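PDB 5YS9: acyl-coenzyme A oxidase 3 from Yarrowia lipolytica, which oxidises acyl-CoA substrates of several chain lengths to 2-trans-enoyl-CoA with FAD and molecular oxygen, releasing hydrogen peroxide in peroxisomal fatty acid beta-oxidation. Local coordinates for residues V124-F129 with F156-F160; W199-A205 with I259-I264; E512-V517 with L600-F606. All coordinates share one frame; numbering follows the deposited sequence.

Contact 1. Residues V124-F129 with F156-F160; sequences VHTGLF and FYGCF. With FAD (flavin-adenine dinucleotide), chain C.
His125 and Phe129, one turn apart on the helix, grip Gly158 between them. His125 has its CG anti to the backbone N (chi1 174°), which swings the imidazole off the helix so that ND1 meets the chain edge-on: Gly158 N donates to ND1 over 2.9 Å, lying close to the ring plane, with an N-H...N angle of 150°. ND1 therefore acts as an acceptor; the proton is then probably on NE2, which makes a weak bond to Ala150 O. Phe129 turns a face to the same glycine, whose CA stands 4.0 Å from the centroid of the Phe129 ring in a CH-pi contact. With no side chain, Gly158 lets the Phe129 ring come down on its backbone. Phe129 CE2 comes to the edge of the Phe156 ring, 3.4 Å from Phe156 CE1, the two planes being inclined. Tyr157 starts out away from the helix, yet its ring returns to lay a face against His125 CB, Tyr157 CE1 lying 4.0 Å from it. At the other end Leu128 crosses Phe160 at about a right angle, its CB 3.4 Å from Phe160 CD1, the edge of the Phe160 ring turned toward flavin O2 and N3. The carbonyl of Phe160 takes the flavin N3-H, N3 to O 3.1 Å, so the strand's backbone pairs with the pyrimidine part of the isoalloxazine. Helix 116-136 of the N-terminal domain lies on strand 158-161, the segments inclined at 52°, while strand 210-219 runs parallel to that strand within the middle-domain sheet.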
loop_
_atom_site.group_PDB
_atom_site.type_symbol
_atom_site.label_atom_id
_atom_site.label_comp_id
_atom_site.label_asym_id
_atom_site.label_seq_id
_atom_site.Cartn_x
_atom_site.Cartn_y
_atom_site.Cartn_z
ATOM N N VAL A 124 -20.927 -6.917 -12.618
ATOM C CA VAL A 124 -21.709 -5.728 -12.888
ATOM C C VAL A 124 -23.060 -6.045 -13.495
ATOM O O VAL A 124 -24.027 -5.388 -13.185
ATOM C CB VAL A 124 -20.972 -4.687 -13.756
ATOM C CG1 VAL A 124 -19.710 -4.220 -13.083
ATOM C CG2 VAL A 124 -20.696 -5.212 -15.142
ATOM N N HIS A 125 -23.123 -6.984 -14.424
ATOM C CA HIS A 125 -24.400 -7.518 -14.837
ATOM C C HIS A 125 -25.041 -8.443 -13.814
ATOM O O HIS A 125 -26.187 -8.308 -13.443
ATOM C CB HIS A 125 -24.253 -8.272 -16.156
ATOM C CG HIS A 125 -25.498 -8.977 -16.576
ATOM N ND1 HIS A 125 -26.446 -8.397 -17.381
ATOM C CD2 HIS A 125 -25.979 -10.191 -16.242
ATOM C CE1 HIS A 125 -27.444 -9.237 -17.550
ATOM N NE2 HIS A 125 -27.186 -10.331 -16.868
ATOM N N THR A 126 -24.252 -9.380 -13.347
ATOM C CA THR A 126 -24.758 -10.477 -12.569
ATOM C C THR A 126 -25.329 -10.031 -11.223
ATOM O O THR A 126 -26.349 -10.528 -10.784
ATOM C CB THR A 126 -23.726 -11.628 -12.550
ATOM O OG1 THR A 126 -24.281 -12.761 -13.213
ATOM C CG2 THR A 126 -23.277 -12.008 -11.174
ATOM N N GLY A 127 -24.661 -9.090 -10.572
ATOM C CA GLY A 127 -25.172 -8.576 -9.328
ATOM C C GLY A 127 -25.790 -7.200 -9.360
ATOM O O GLY A 127 -26.898 -7.015 -8.889
ATOM N N LEU A 128 -25.064 -6.220 -9.876
ATOM C CA LEU A 128 -25.574 -4.861 -9.850
ATOM C C LEU A 128 -26.767 -4.577 -10.743
ATOM O O LEU A 128 -27.774 -4.102 -10.278
ATOM C CB LEU A 128 -24.460 -3.880 -10.179
ATOM C CG LEU A 128 -23.182 -3.926 -9.377
ATOM C CD1 LEU A 128 -22.149 -3.041 -10.035
ATOM C CD2 LEU A 128 -23.470 -3.446 -7.979
ATOM N N PHE A 129 -26.693 -4.959 -12.005
ATOM C CA PHE A 129 -27.836 -4.751 -12.927
ATOM C C PHE A 129 -29.001 -5.671 -12.632
ATOM O O PHE A 129 -30.110 -5.208 -12.532
ATOM C CB PHE A 129 -27.475 -4.940 -14.398
ATOM C CG PHE A 129 -28.663 -4.756 -15.341
ATOM C CD1 PHE A 129 -29.046 -3.490 -15.757
ATOM C CD2 PHE A 129 -29.397 -5.860 -15.798
ATOM C CE1 PHE A 129 -30.121 -3.309 -16.627
ATOM C CE2 PHE A 129 -30.497 -5.691 -16.655
ATOM C CZ PHE A 129 -30.851 -4.404 -17.078
ATOM N N PHE A 156 -27.967 -9.635 -24.593
ATOM C CA PHE A 156 -28.260 -8.661 -23.523
ATOM C C PHE A 156 -27.115 -8.678 -22.499
ATOM O O PHE A 156 -26.628 -9.745 -22.146
ATOM C CB PHE A 156 -29.551 -9.053 -22.792
ATOM C CG PHE A 156 -30.184 -7.948 -21.978
ATOM C CD1 PHE A 156 -29.665 -7.594 -20.734
ATOM C CD2 PHE A 156 -31.350 -7.308 -22.435
ATOM C CE1 PHE A 156 -30.261 -6.614 -19.969
ATOM C CE2 PHE A 156 -31.945 -6.312 -21.675
ATOM C CZ PHE A 156 -31.415 -5.968 -20.439
ATOM N N TYR A 157 -26.695 -7.504 -22.037
ATOM C CA TYR A 157 -25.615 -7.379 -21.073
ATOM C C TYR A 157 -25.802 -6.023 -20.416
ATOM O O TYR A 157 -25.828 -4.969 -21.080
ATOM C CB TYR A 157 -24.237 -7.475 -21.739
ATOM C CG TYR A 157 -23.113 -7.857 -20.804
ATOM C CD1 TYR A 157 -22.612 -6.959 -19.868
ATOM C CD2 TYR A 157 -22.549 -9.125 -20.843
ATOM C CE1 TYR A 157 -21.561 -7.311 -19.001
ATOM C CE2 TYR A 157 -21.513 -9.498 -19.985
ATOM C CZ TYR A 157 -21.020 -8.592 -19.053
ATOM O OH TYR A 157 -19.986 -8.964 -18.213
ATOM N N GLY A 158 -25.964 -6.067 -19.106
ATOM C CA GLY A 158 -26.359 -4.922 -18.295
ATOM C C GLY A 158 -25.146 -4.385 -17.561
ATOM O O GLY A 158 -24.134 -5.061 -17.436
ATOM N N CYS A 159 -25.248 -3.162 -17.110
ATOM C CA CYS A 159 -24.281 -2.571 -16.212
ATOM C C CYS A 159 -25.079 -1.596 -15.300
ATOM O O CYS A 159 -26.330 -1.515 -15.394
ATOM C CB CYS A 159 -23.191 -1.855 -17.041
ATOM S SG CYS A 159 -23.788 -0.419 -17.986
ATOM N N PHE A 160 -24.368 -0.951 -14.392
ATOM C CA PHE A 160 -24.963 -0.226 -13.298
ATOM C C PHE A 160 -24.393 1.172 -13.311
ATOM O O PHE A 160 -23.231 1.364 -13.003
ATOM C CB PHE A 160 -24.550 -0.977 -12.034
ATOM C CG PHE A 160 -25.214 -0.525 -10.779
ATOM C CD1 PHE A 160 -26.412 -1.065 -10.391
ATOM C CD2 PHE A 160 -24.598 0.384 -9.950
ATOM C CE1 PHE A 160 -27.010 -0.677 -9.220
ATOM C CE2 PHE A 160 -25.189 0.782 -8.781
ATOM C CZ PHE A 160 -26.397 0.248 -8.415
HETATM P PA FAD C . -16.159 10.929 -3.231
HETATM O O1A FAD C . -16.226 12.256 -3.883
HETATM O O2A FAD C . -17.354 10.354 -2.573
HETATM O O5B FAD C . -15.052 11.059 -2.110
HETATM C C5B FAD C . -13.728 11.426 -2.459
HETATM C C4B FAD C . -12.866 11.583 -1.223
HETATM O O4B FAD C . -13.417 12.590 -0.383
HETATM C C3B FAD C . -12.845 10.309 -0.423
HETATM O O3B FAD C . -11.549 10.103 0.102
HETATM C C2B FAD C . -13.753 10.573 0.738
HETATM O O2B FAD C . -13.222 9.954 1.894
HETATM C C1B FAD C . -13.749 12.072 0.891
HETATM N N9A FAD C . -15.095 12.469 1.345
HETATM C C8A FAD C . -16.233 12.428 0.640
HETATM N N7A FAD C . -17.269 12.838 1.389
HETATM C C5A FAD C . -16.799 13.145 2.596
HETATM C C6A FAD C . -17.358 13.640 3.861
HETATM N N6A FAD C . -18.670 13.901 3.990
HETATM N N1A FAD C . -16.511 13.822 4.886
HETATM C C2A FAD C . -15.204 13.566 4.775
HETATM N N3A FAD C . -14.633 13.117 3.663
HETATM C C4A FAD C . -15.365 12.895 2.564
HETATM N N1 FAD C . -19.832 3.001 -9.641
HETATM C C2 FAD C . -20.919 2.488 -10.234
HETATM O O2 FAD C . -22.011 3.020 -10.048
HETATM N N3 FAD C . -20.887 1.419 -11.014
HETATM C C4 FAD C . -19.766 0.781 -11.267
HETATM O O4 FAD C . -19.769 -0.198 -12.000
HETATM C C4X FAD C . -18.527 1.274 -10.665
HETATM N N5 FAD C . -17.367 0.672 -10.891
HETATM C C5X FAD C . -16.251 1.151 -10.339
HETATM C C6 FAD C . -15.073 0.501 -10.609
HETATM C C7 FAD C . -13.901 0.954 -10.070
HETATM C C7M FAD C . -12.637 0.209 -10.380
HETATM C C8 FAD C . -13.912 2.144 -9.194
HETATM C C8M FAD C . -12.642 2.654 -8.585
HETATM C C9 FAD C . -15.095 2.795 -8.912
HETATM C C9A FAD C . -16.272 2.342 -9.458
HETATM N N10 FAD C . -17.487 2.982 -9.191
HETATM C C10 FAD C . -18.626 2.461 -9.810
HETATM C "C1'" FAD C . -17.565 4.180 -8.357
HETATM C "C2'" FAD C . -17.423 3.975 -6.860
HETATM O "O2'" FAD C . -18.613 3.367 -6.387
HETATM C "C3'" FAD C . -17.215 5.340 -6.206
HETATM O "O3'" FAD C . -15.951 5.802 -6.643
HETATM C "C4'" FAD C . -17.220 5.424 -4.679
HETATM O "O4'" FAD C . -18.366 4.817 -4.098
HETATM C "C5'" FAD C . -17.270 6.865 -4.229
HETATM O "O5'" FAD C . -16.087 7.527 -4.614
HETATM P P FAD C . -16.106 8.958 -5.288
HETATM O O1P FAD C . -15.201 8.889 -6.454
HETATM O O2P FAD C . -17.517 9.385 -5.450
HETATM O O3P FAD C . -15.427 9.870 -4.185
#

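Contact 2. Residues W199-A205 with I259-I264; sequences WWIGGAA and IDNGWI. With FAD (flavin-adenine dinucleotide), chain C.
Ile201 and Gly262 form an antiparallel hydrogen-bonded pair in the beta domain of the acyl-CoA dehydrogenase and oxidase fold, just where the chain turns a corner at Trp200. Ile201 N donates to Gly262 O at 3.0 Å, and Gly262 N returns a bond to Ile201 O at 2.8 Å, arriving above the carbonyl plane. Ala204 N reaches that same oxygen from the opposite face, so two donors hold it and the turn closes back on the strand. Further along, Asp260 O accepts from Ala205 N. Gly203 has backbone angles that suit glycine, and Gly262, with no side chain, lets the 204-205 backbone pass close to it.

Asp260 CG sits between the backbone N and the carbonyl carbon (chi1 61°), which brings the carboxylate beside Gly203; OD1 forms a salt bridge with Arg121 and OD2 a hydrogen bond with Ser207. Trp199 lays CE3 at 3.6 Å from Trp263 CB, its indole nearly parallel to that of Trp263 but slid aside, and His433 of the second subunit makes an edge-to-face pair with Trp199. Ile264 crosses Ile201 at about a right angle, its CD1 touching Ile201 CG1 and Ala204 CB. The indole of Trp200 has neighbours over both faces, each toward the rim: Trp199 CD1 on one, flavin C8 on the other. The flavin O4 is fixed by Gly202 N, 3.2 Å from N to O4, at a nearly straight 161°.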
loop_
_atom_site.group_PDB
_atom_site.type_symbol
_atom_site.label_atom_id
_atom_site.label_comp_id
_atom_site.label_asym_id
_atom_site.label_seq_id
_atom_site.Cartn_x
_atom_site.Cartn_y
_atom_site.Cartn_z
ATOM N N TRP A 199 -19.491 7.643 -14.716
ATOM C CA TRP A 199 -18.080 7.387 -14.551
ATOM C C TRP A 199 -17.862 6.135 -13.770
ATOM O O TRP A 199 -18.631 5.825 -12.883
ATOM C CB TRP A 199 -17.380 8.565 -13.840
ATOM C CG TRP A 199 -15.921 8.696 -14.293
ATOM C CD1 TRP A 199 -14.818 8.165 -13.682
ATOM C CD2 TRP A 199 -15.437 9.325 -15.479
ATOM N NE1 TRP A 199 -13.678 8.430 -14.416
ATOM C CE2 TRP A 199 -14.033 9.166 -15.511
ATOM C CE3 TRP A 199 -16.046 10.028 -16.513
ATOM C CZ2 TRP A 199 -13.236 9.707 -16.532
ATOM C CZ3 TRP A 199 -15.234 10.559 -17.547
ATOM C CH2 TRP A 199 -13.863 10.392 -17.538
ATOM N N TRP A 200 -16.771 5.448 -14.097
ATOM C CA TRP A 200 -16.402 4.134 -13.571
ATOM C C TRP A 200 -17.418 3.007 -13.829
ATOM O O TRP A 200 -17.438 2.008 -13.084
ATOM C CB TRP A 200 -16.053 4.188 -12.066
ATOM C CG TRP A 200 -14.893 4.999 -11.744
ATOM C CD1 TRP A 200 -14.829 6.019 -10.869
ATOM C CD2 TRP A 200 -13.584 4.837 -12.279
ATOM N NE1 TRP A 200 -13.551 6.544 -10.844
ATOM C CE2 TRP A 200 -12.778 5.832 -11.723
ATOM C CE3 TRP A 200 -13.018 3.956 -13.190
ATOM C CZ2 TRP A 200 -11.434 5.968 -12.060
ATOM C CZ3 TRP A 200 -11.667 4.106 -13.519
ATOM C CH2 TRP A 200 -10.913 5.097 -12.964
ATOM N N ILE A 201 -18.220 3.123 -14.893
ATOM C CA ILE A 201 -19.274 2.104 -15.155
ATOM C C ILE A 201 -18.654 0.825 -15.783
ATOM O O ILE A 201 -18.345 0.771 -17.011
ATOM C CB ILE A 201 -20.426 2.630 -16.063
ATOM C CG1 ILE A 201 -20.894 4.025 -15.620
ATOM C CG2 ILE A 201 -21.606 1.676 -16.018
ATOM C CD1 ILE A 201 -21.174 4.181 -14.124
ATOM N N GLY A 202 -18.473 -0.190 -14.934
ATOM C CA GLY A 202 -17.960 -1.490 -15.370
ATOM C C GLY A 202 -18.847 -2.120 -16.415
ATOM O O GLY A 202 -20.049 -2.162 -16.241
ATOM N N GLY A 203 -18.254 -2.547 -17.538
ATOM C CA GLY A 203 -19.017 -3.148 -18.647
ATOM C C GLY A 203 -19.502 -2.175 -19.709
ATOM O O GLY A 203 -19.854 -2.588 -20.820
ATOM N N ALA A 204 -19.573 -0.888 -19.361
ATOM C CA ALA A 204 -20.129 0.106 -20.283
ATOM C C ALA A 204 -19.236 0.372 -21.467
ATOM O O ALA A 204 -19.721 0.724 -22.536
ATOM C CB ALA A 204 -20.432 1.418 -19.572
ATOM N N ALA A 205 -17.935 0.265 -21.274
ATOM C CA ALA A 205 -17.014 0.765 -22.294
ATOM C C ALA A 205 -17.173 -0.095 -23.525
ATOM O O ALA A 205 -17.443 0.394 -24.578
ATOM C CB ALA A 205 -15.593 0.776 -21.806
ATOM N N ILE A 259 -11.696 -5.364 -16.382
ATOM C CA ILE A 259 -12.995 -4.697 -16.384
ATOM C C ILE A 259 -12.992 -3.464 -17.261
ATOM O O ILE A 259 -12.125 -2.627 -17.152
ATOM C CB ILE A 259 -13.407 -4.225 -14.982
ATOM C CG1 ILE A 259 -13.342 -5.354 -13.979
ATOM C CG2 ILE A 259 -14.799 -3.620 -14.998
ATOM C CD1 ILE A 259 -13.165 -4.857 -12.569
ATOM N N ASP A 260 -14.001 -3.352 -18.105
ATOM C CA ASP A 260 -14.105 -2.258 -19.087
ATOM C C ASP A 260 -14.940 -1.068 -18.594
ATOM O O ASP A 260 -16.027 -0.796 -19.087
ATOM C CB ASP A 260 -14.643 -2.786 -20.444
ATOM C CG ASP A 260 -16.039 -3.392 -20.342
ATOM O OD1 ASP A 260 -16.298 -4.121 -19.368
ATOM O OD2 ASP A 260 -16.855 -3.195 -21.256
ATOM N N ASN A 261 -14.392 -0.347 -17.629
ATOM C CA ASN A 261 -15.086 0.742 -17.006
ATOM C C ASN A 261 -15.169 1.852 -18.032
ATOM O O ASN A 261 -14.166 2.249 -18.633
ATOM C CB ASN A 261 -14.360 1.256 -15.780
ATOM C CG ASN A 261 -14.315 0.254 -14.679
ATOM O OD1 ASN A 261 -15.235 0.179 -13.842
ATOM N ND2 ASN A 261 -13.215 -0.515 -14.625
ATOM N N GLY A 262 -16.374 2.351 -18.232
ATOM C CA GLY A 262 -16.571 3.336 -19.216
ATOM C C GLY A 262 -17.299 4.503 -18.620
ATOM O O GLY A 262 -17.904 4.362 -17.559
ATOM N N TRP A 263 -17.196 5.641 -19.314
ATOM C CA TRP A 263 -17.999 6.827 -19.051
ATOM C C TRP A 263 -19.195 6.824 -19.964
ATOM O O TRP A 263 -19.101 6.288 -21.035
ATOM C CB TRP A 263 -17.224 8.121 -19.304
ATOM C CG TRP A 263 -16.634 8.300 -20.663
ATOM C CD1 TRP A 263 -15.388 7.929 -21.026
ATOM C CD2 TRP A 263 -17.222 8.901 -21.816
ATOM N NE1 TRP A 263 -15.156 8.238 -22.323
ATOM C CE2 TRP A 263 -16.253 8.852 -22.844
ATOM C CE3 TRP A 263 -18.456 9.485 -22.089
ATOM C CZ2 TRP A 263 -16.471 9.364 -24.124
ATOM C CZ3 TRP A 263 -18.689 10.009 -23.380
ATOM C CH2 TRP A 263 -17.699 9.951 -24.368
ATOM N N ILE A 264 -20.305 7.410 -19.528
ATOM C CA ILE A 264 -21.490 7.566 -20.359
ATOM C C ILE A 264 -22.076 8.985 -20.232
ATOM O O ILE A 264 -22.218 9.518 -19.140
ATOM C CB ILE A 264 -22.617 6.566 -19.991
ATOM C CG1 ILE A 264 -22.051 5.167 -19.635
ATOM C CG2 ILE A 264 -23.639 6.477 -21.134
ATOM C CD1 ILE A 264 -23.110 4.204 -19.110
HETATM P PA FAD C . -16.159 10.929 -3.231
HETATM O O1A FAD C . -16.226 12.256 -3.883
HETATM O O2A FAD C . -17.354 10.354 -2.573
HETATM O O5B FAD C . -15.052 11.059 -2.110
HETATM C C5B FAD C . -13.728 11.426 -2.459
HETATM C C4B FAD C . -12.866 11.583 -1.223
HETATM O O4B FAD C . -13.417 12.590 -0.383
HETATM C C3B FAD C . -12.845 10.309 -0.423
HETATM O O3B FAD C . -11.549 10.103 0.102
HETATM C C2B FAD C . -13.753 10.573 0.738
HETATM O O2B FAD C . -13.222 9.954 1.894
HETATM C C1B FAD C . -13.749 12.072 0.891
HETATM N N9A FAD C . -15.095 12.469 1.345
HETATM C C8A FAD C . -16.233 12.428 0.640
HETATM N N7A FAD C . -17.269 12.838 1.389
HETATM C C5A FAD C . -16.799 13.145 2.596
HETATM C C6A FAD C . -17.358 13.640 3.861
HETATM N N6A FAD C . -18.670 13.901 3.990
HETATM N N1A FAD C . -16.511 13.822 4.886
HETATM C C2A FAD C . -15.204 13.566 4.775
HETATM N N3A FAD C . -14.633 13.117 3.663
HETATM C C4A FAD C . -15.365 12.895 2.564
HETATM N N1 FAD C . -19.832 3.001 -9.641
HETATM C C2 FAD C . -20.919 2.488 -10.234
HETATM O O2 FAD C . -22.011 3.020 -10.048
HETATM N N3 FAD C . -20.887 1.419 -11.014
HETATM C C4 FAD C . -19.766 0.781 -11.267
HETATM O O4 FAD C . -19.769 -0.198 -12.000
HETATM C C4X FAD C . -18.527 1.274 -10.665
HETATM N N5 FAD C . -17.367 0.672 -10.891
HETATM C C5X FAD C . -16.251 1.151 -10.339
HETATM C C6 FAD C . -15.073 0.501 -10.609
HETATM C C7 FAD C . -13.901 0.954 -10.070
HETATM C C7M FAD C . -12.637 0.209 -10.380
HETATM C C8 FAD C . -13.912 2.144 -9.194
HETATM C C8M FAD C . -12.642 2.654 -8.585
HETATM C C9 FAD C . -15.095 2.795 -8.912
HETATM C C9A FAD C . -16.272 2.342 -9.458
HETATM N N10 FAD C . -17.487 2.982 -9.191
HETATM C C10 FAD C . -18.626 2.461 -9.810
HETATM C "C1'" FAD C . -17.565 4.180 -8.357
HETATM C "C2'" FAD C . -17.423 3.975 -6.860
HETATM O "O2'" FAD C . -18.613 3.367 -6.387
HETATM C "C3'" FAD C . -17.215 5.340 -6.206
HETATM O "O3'" FAD C . -15.951 5.802 -6.643
HETATM C "C4'" FAD C . -17.220 5.424 -4.679
HETATM O "O4'" FAD C . -18.366 4.817 -4.098
HETATM C "C5'" FAD C . -17.270 6.865 -4.229
HETATM O "O5'" FAD C . -16.087 7.527 -4.614
HETATM P P FAD C . -16.106 8.958 -5.288
HETATM O O1P FAD C . -15.201 8.889 -6.454
HETATM O O2P FAD C . -17.517 9.385 -5.450
HETATM O O3P FAD C . -15.427 9.870 -4.185
#

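Contact 3. Residues E512-V517 with L600-F606; sequences EAWEKV and LFLREGF
Phe606, Val517 and Phe601 bury the largest areas here. Phe601 drives its edge at the indole face of Trp514, planes 88° apart and centroids 4.9 Å apart: a T-shaped pair, with Phe601 CZ standing 3.5 Å from Trp514 CZ2. Val517 covers a face of the same phenyl ring, its CG1 3.9 Å from the Phe601 centroid in a CH-pi contact; branching at CB puts two methyls on the ring, CG1 over its face and CG2 near CZ and CE2. Phe606 has CG anti to its N (chi1 -164°), which lays its ring over Ala513, whose CB comes 3.3 Å from Phe606 CE2. Small Ala513 lets the phenyl close to the helix, while Glu512 OE1 lies at the ring's edge and Glu512 OE2 pairs with Arg502. Lys516 passes at a slant, CD against Phe606 CD1 and CE against Glu604 CB, and NZ, bent away at chi4, bonds to the carbonyls of Ala497 and Leu494. The positive phi of Gly605 ends helix 598-604 in a Schellman motif and turns the chain so that Phe606 faces helix 507-534. The short segments cross at 71°, joining two helices within the C-terminal helical domain of the acyl-CoA oxidase fold.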
loop_
_atom_site.group_PDB
_atom_site.type_symbol
_atom_site.label_atom_id
_atom_site.label_comp_id
_atom_site.label_asym_id
_atom_site.label_seq_id
_atom_site.Cartn_x
_atom_site.Cartn_y
_atom_site.Cartn_z
ATOM N N GLU A 512 -13.809 -7.478 28.270
ATOM C CA GLU A 512 -14.263 -6.377 29.100
ATOM C C GLU A 512 -13.416 -5.129 28.811
ATOM O O GLU A 512 -13.931 -4.017 28.715
ATOM C CB GLU A 512 -14.209 -6.776 30.577
ATOM C CG GLU A 512 -14.947 -5.839 31.525
ATOM C CD GLU A 512 -14.418 -5.965 32.941
ATOM O OE1 GLU A 512 -13.662 -5.097 33.414
ATOM O OE2 GLU A 512 -14.715 -6.978 33.583
ATOM N N ALA A 513 -12.125 -5.340 28.633
ATOM C CA ALA A 513 -11.213 -4.235 28.365
ATOM C C ALA A 513 -11.507 -3.501 27.023
ATOM O O ALA A 513 -11.358 -2.297 26.948
ATOM C CB ALA A 513 -9.773 -4.739 28.409
ATOM N N TRP A 514 -11.926 -4.239 25.988
ATOM C CA TRP A 514 -12.389 -3.629 24.720
ATOM C C TRP A 514 -13.769 -2.957 24.844
ATOM O O TRP A 514 -14.044 -1.940 24.169
ATOM C CB TRP A 514 -12.351 -4.646 23.545
ATOM C CG TRP A 514 -10.980 -4.777 23.052
ATOM C CD1 TRP A 514 -10.114 -5.809 23.275
ATOM C CD2 TRP A 514 -10.252 -3.782 22.323
ATOM N NE1 TRP A 514 -8.883 -5.512 22.715
ATOM C CE2 TRP A 514 -8.941 -4.279 22.125
ATOM C CE3 TRP A 514 -10.577 -2.504 21.822
ATOM C CZ2 TRP A 514 -7.955 -3.556 21.425
ATOM C CZ3 TRP A 514 -9.614 -1.793 21.112
ATOM C CH2 TRP A 514 -8.302 -2.317 20.934
ATOM N N GLU A 515 -14.635 -3.529 25.683
ATOM C CA GLU A 515 -15.904 -2.883 26.029
ATOM C C GLU A 515 -15.650 -1.592 26.777
ATOM O O GLU A 515 -16.314 -0.573 26.499
ATOM C CB GLU A 515 -16.841 -3.836 26.804
ATOM C CG GLU A 515 -17.319 -5.030 25.969
ATOM C CD GLU A 515 -18.303 -5.946 26.705
ATOM O OE1 GLU A 515 -18.489 -5.807 27.941
ATOM O OE2 GLU A 515 -18.920 -6.817 26.049
ATOM N N LYS A 516 -14.659 -1.581 27.671
ATOM C CA LYS A 516 -14.391 -0.359 28.378
ATOM C C LYS A 516 -13.969 0.784 27.453
ATOM O O LYS A 516 -14.507 1.858 27.516
ATOM C CB LYS A 516 -13.321 -0.513 29.467
ATOM C CG LYS A 516 -13.505 0.584 30.527
ATOM C CD LYS A 516 -12.255 0.974 31.263
ATOM C CE LYS A 516 -12.487 2.179 32.168
ATOM N NZ LYS A 516 -13.097 1.839 33.479
ATOM N N VAL A 517 -12.956 0.561 26.642
ATOM C CA VAL A 517 -12.401 1.643 25.835
ATOM C C VAL A 517 -13.396 2.113 24.732
ATOM O O VAL A 517 -13.438 3.291 24.437
ATOM C CB VAL A 517 -10.985 1.291 25.277
ATOM C CG1 VAL A 517 -10.027 1.005 26.438
ATOM C CG2 VAL A 517 -11.025 0.110 24.302
ATOM N N LEU A 600 -5.260 3.950 24.606
ATOM C CA LEU A 600 -6.667 3.896 24.896
ATOM C C LEU A 600 -6.873 3.317 26.273
ATOM O O LEU A 600 -7.659 3.815 27.050
ATOM C CB LEU A 600 -7.318 2.948 23.904
ATOM C CG LEU A 600 -8.103 3.456 22.705
ATOM C CD1 LEU A 600 -7.581 4.767 22.172
ATOM C CD2 LEU A 600 -8.126 2.398 21.624
ATOM N N PHE A 601 -6.158 2.243 26.554
ATOM C CA PHE A 601 -6.208 1.552 27.836
ATOM C C PHE A 601 -5.642 2.309 29.028
ATOM O O PHE A 601 -6.154 2.208 30.124
ATOM C CB PHE A 601 -5.653 0.149 27.689
ATOM C CG PHE A 601 -6.313 -0.617 26.596
ATOM C CD1 PHE A 601 -5.890 -0.486 25.294
ATOM C CD2 PHE A 601 -7.391 -1.416 26.862
ATOM C CE1 PHE A 601 -6.509 -1.173 24.281
ATOM C CE2 PHE A 601 -8.018 -2.105 25.853
ATOM C CZ PHE A 601 -7.578 -1.981 24.563
ATOM N N LEU A 602 -4.567 3.044 28.796
ATOM C CA LEU A 602 -4.008 3.945 29.800
ATOM C C LEU A 602 -4.981 5.084 30.147
ATOM O O LEU A 602 -5.281 5.346 31.301
ATOM C CB LEU A 602 -2.659 4.518 29.328
ATOM C CG LEU A 602 -1.355 3.956 29.958
ATOM C CD1 LEU A 602 -1.468 2.536 30.507
ATOM C CD2 LEU A 602 -0.160 4.086 28.992
ATOM N N ARG A 603 -5.481 5.745 29.128
ATOM C CA ARG A 603 -6.343 6.886 29.310
ATOM C C ARG A 603 -7.653 6.573 30.051
ATOM O O ARG A 603 -8.103 7.403 30.826
ATOM C CB ARG A 603 -6.626 7.492 27.946
ATOM C CG ARG A 603 -7.364 8.801 27.962
ATOM C CD ARG A 603 -8.849 8.634 27.685
ATOM N NE ARG A 603 -9.311 9.774 26.900
ATOM C CZ ARG A 603 -9.726 10.938 27.390
ATOM N NH1 ARG A 603 -10.125 11.876 26.541
ATOM N NH2 ARG A 603 -9.783 11.171 28.696
ATOM N N GLU A 604 -8.261 5.404 29.813
ATOM C CA GLU A 604 -9.471 5.008 30.547
ATOM C C GLU A 604 -9.159 4.451 31.920
ATOM O O GLU A 604 -10.056 4.281 32.719
ATOM C CB GLU A 604 -10.302 3.968 29.779
ATOM C CG GLU A 604 -10.816 4.428 28.434
ATOM C CD GLU A 604 -11.801 5.572 28.524
ATOM O OE1 GLU A 604 -12.893 5.406 29.097
ATOM O OE2 GLU A 604 -11.480 6.649 28.008
ATOM N N GLY A 605 -7.909 4.102 32.173
ATOM C CA GLY A 605 -7.488 3.671 33.498
ATOM C C GLY A 605 -7.721 2.202 33.759
ATOM O O GLY A 605 -7.622 1.771 34.895
ATOM N N PHE A 606 -7.993 1.423 32.711
ATOM C CA PHE A 606 -8.089 -0.027 32.836
ATOM C C PHE A 606 -6.729 -0.696 33.130
ATOM O O PHE A 606 -6.654 -1.679 33.870
ATOM C CB PHE A 606 -8.663 -0.626 31.566
ATOM C CG PHE A 606 -9.145 -2.048 31.724
ATOM C CD1 PHE A 606 -10.396 -2.319 32.256
ATOM C CD2 PHE A 606 -8.342 -3.118 31.354
ATOM C CE1 PHE A 606 -10.841 -3.616 32.387
ATOM C CE2 PHE A 606 -8.781 -4.422 31.495
ATOM C CZ PHE A 606 -10.026 -4.677 32.010
#

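Contacts 1 and 2 share a sheet and the flavin: Cys159 and Val124 pack on Gly202 O, and the centres of the two contacts lie about 11 Å apart. Contact 1 sets a helix on a strand, while contact 2 pairs two antiparallel strands and the turn that follows one of them, chiefly through backbone bonds. Both supply main-chain groups to the isoalloxazine, one an acceptor and the other a donor. Contact 3 lies about 47 Å from either, centre to centre, across the chain's centre. It pairs two helices through aromatic and aliphatic side chains, its charged ends held from outside. All three are largely buried, and each reaches the second subunit.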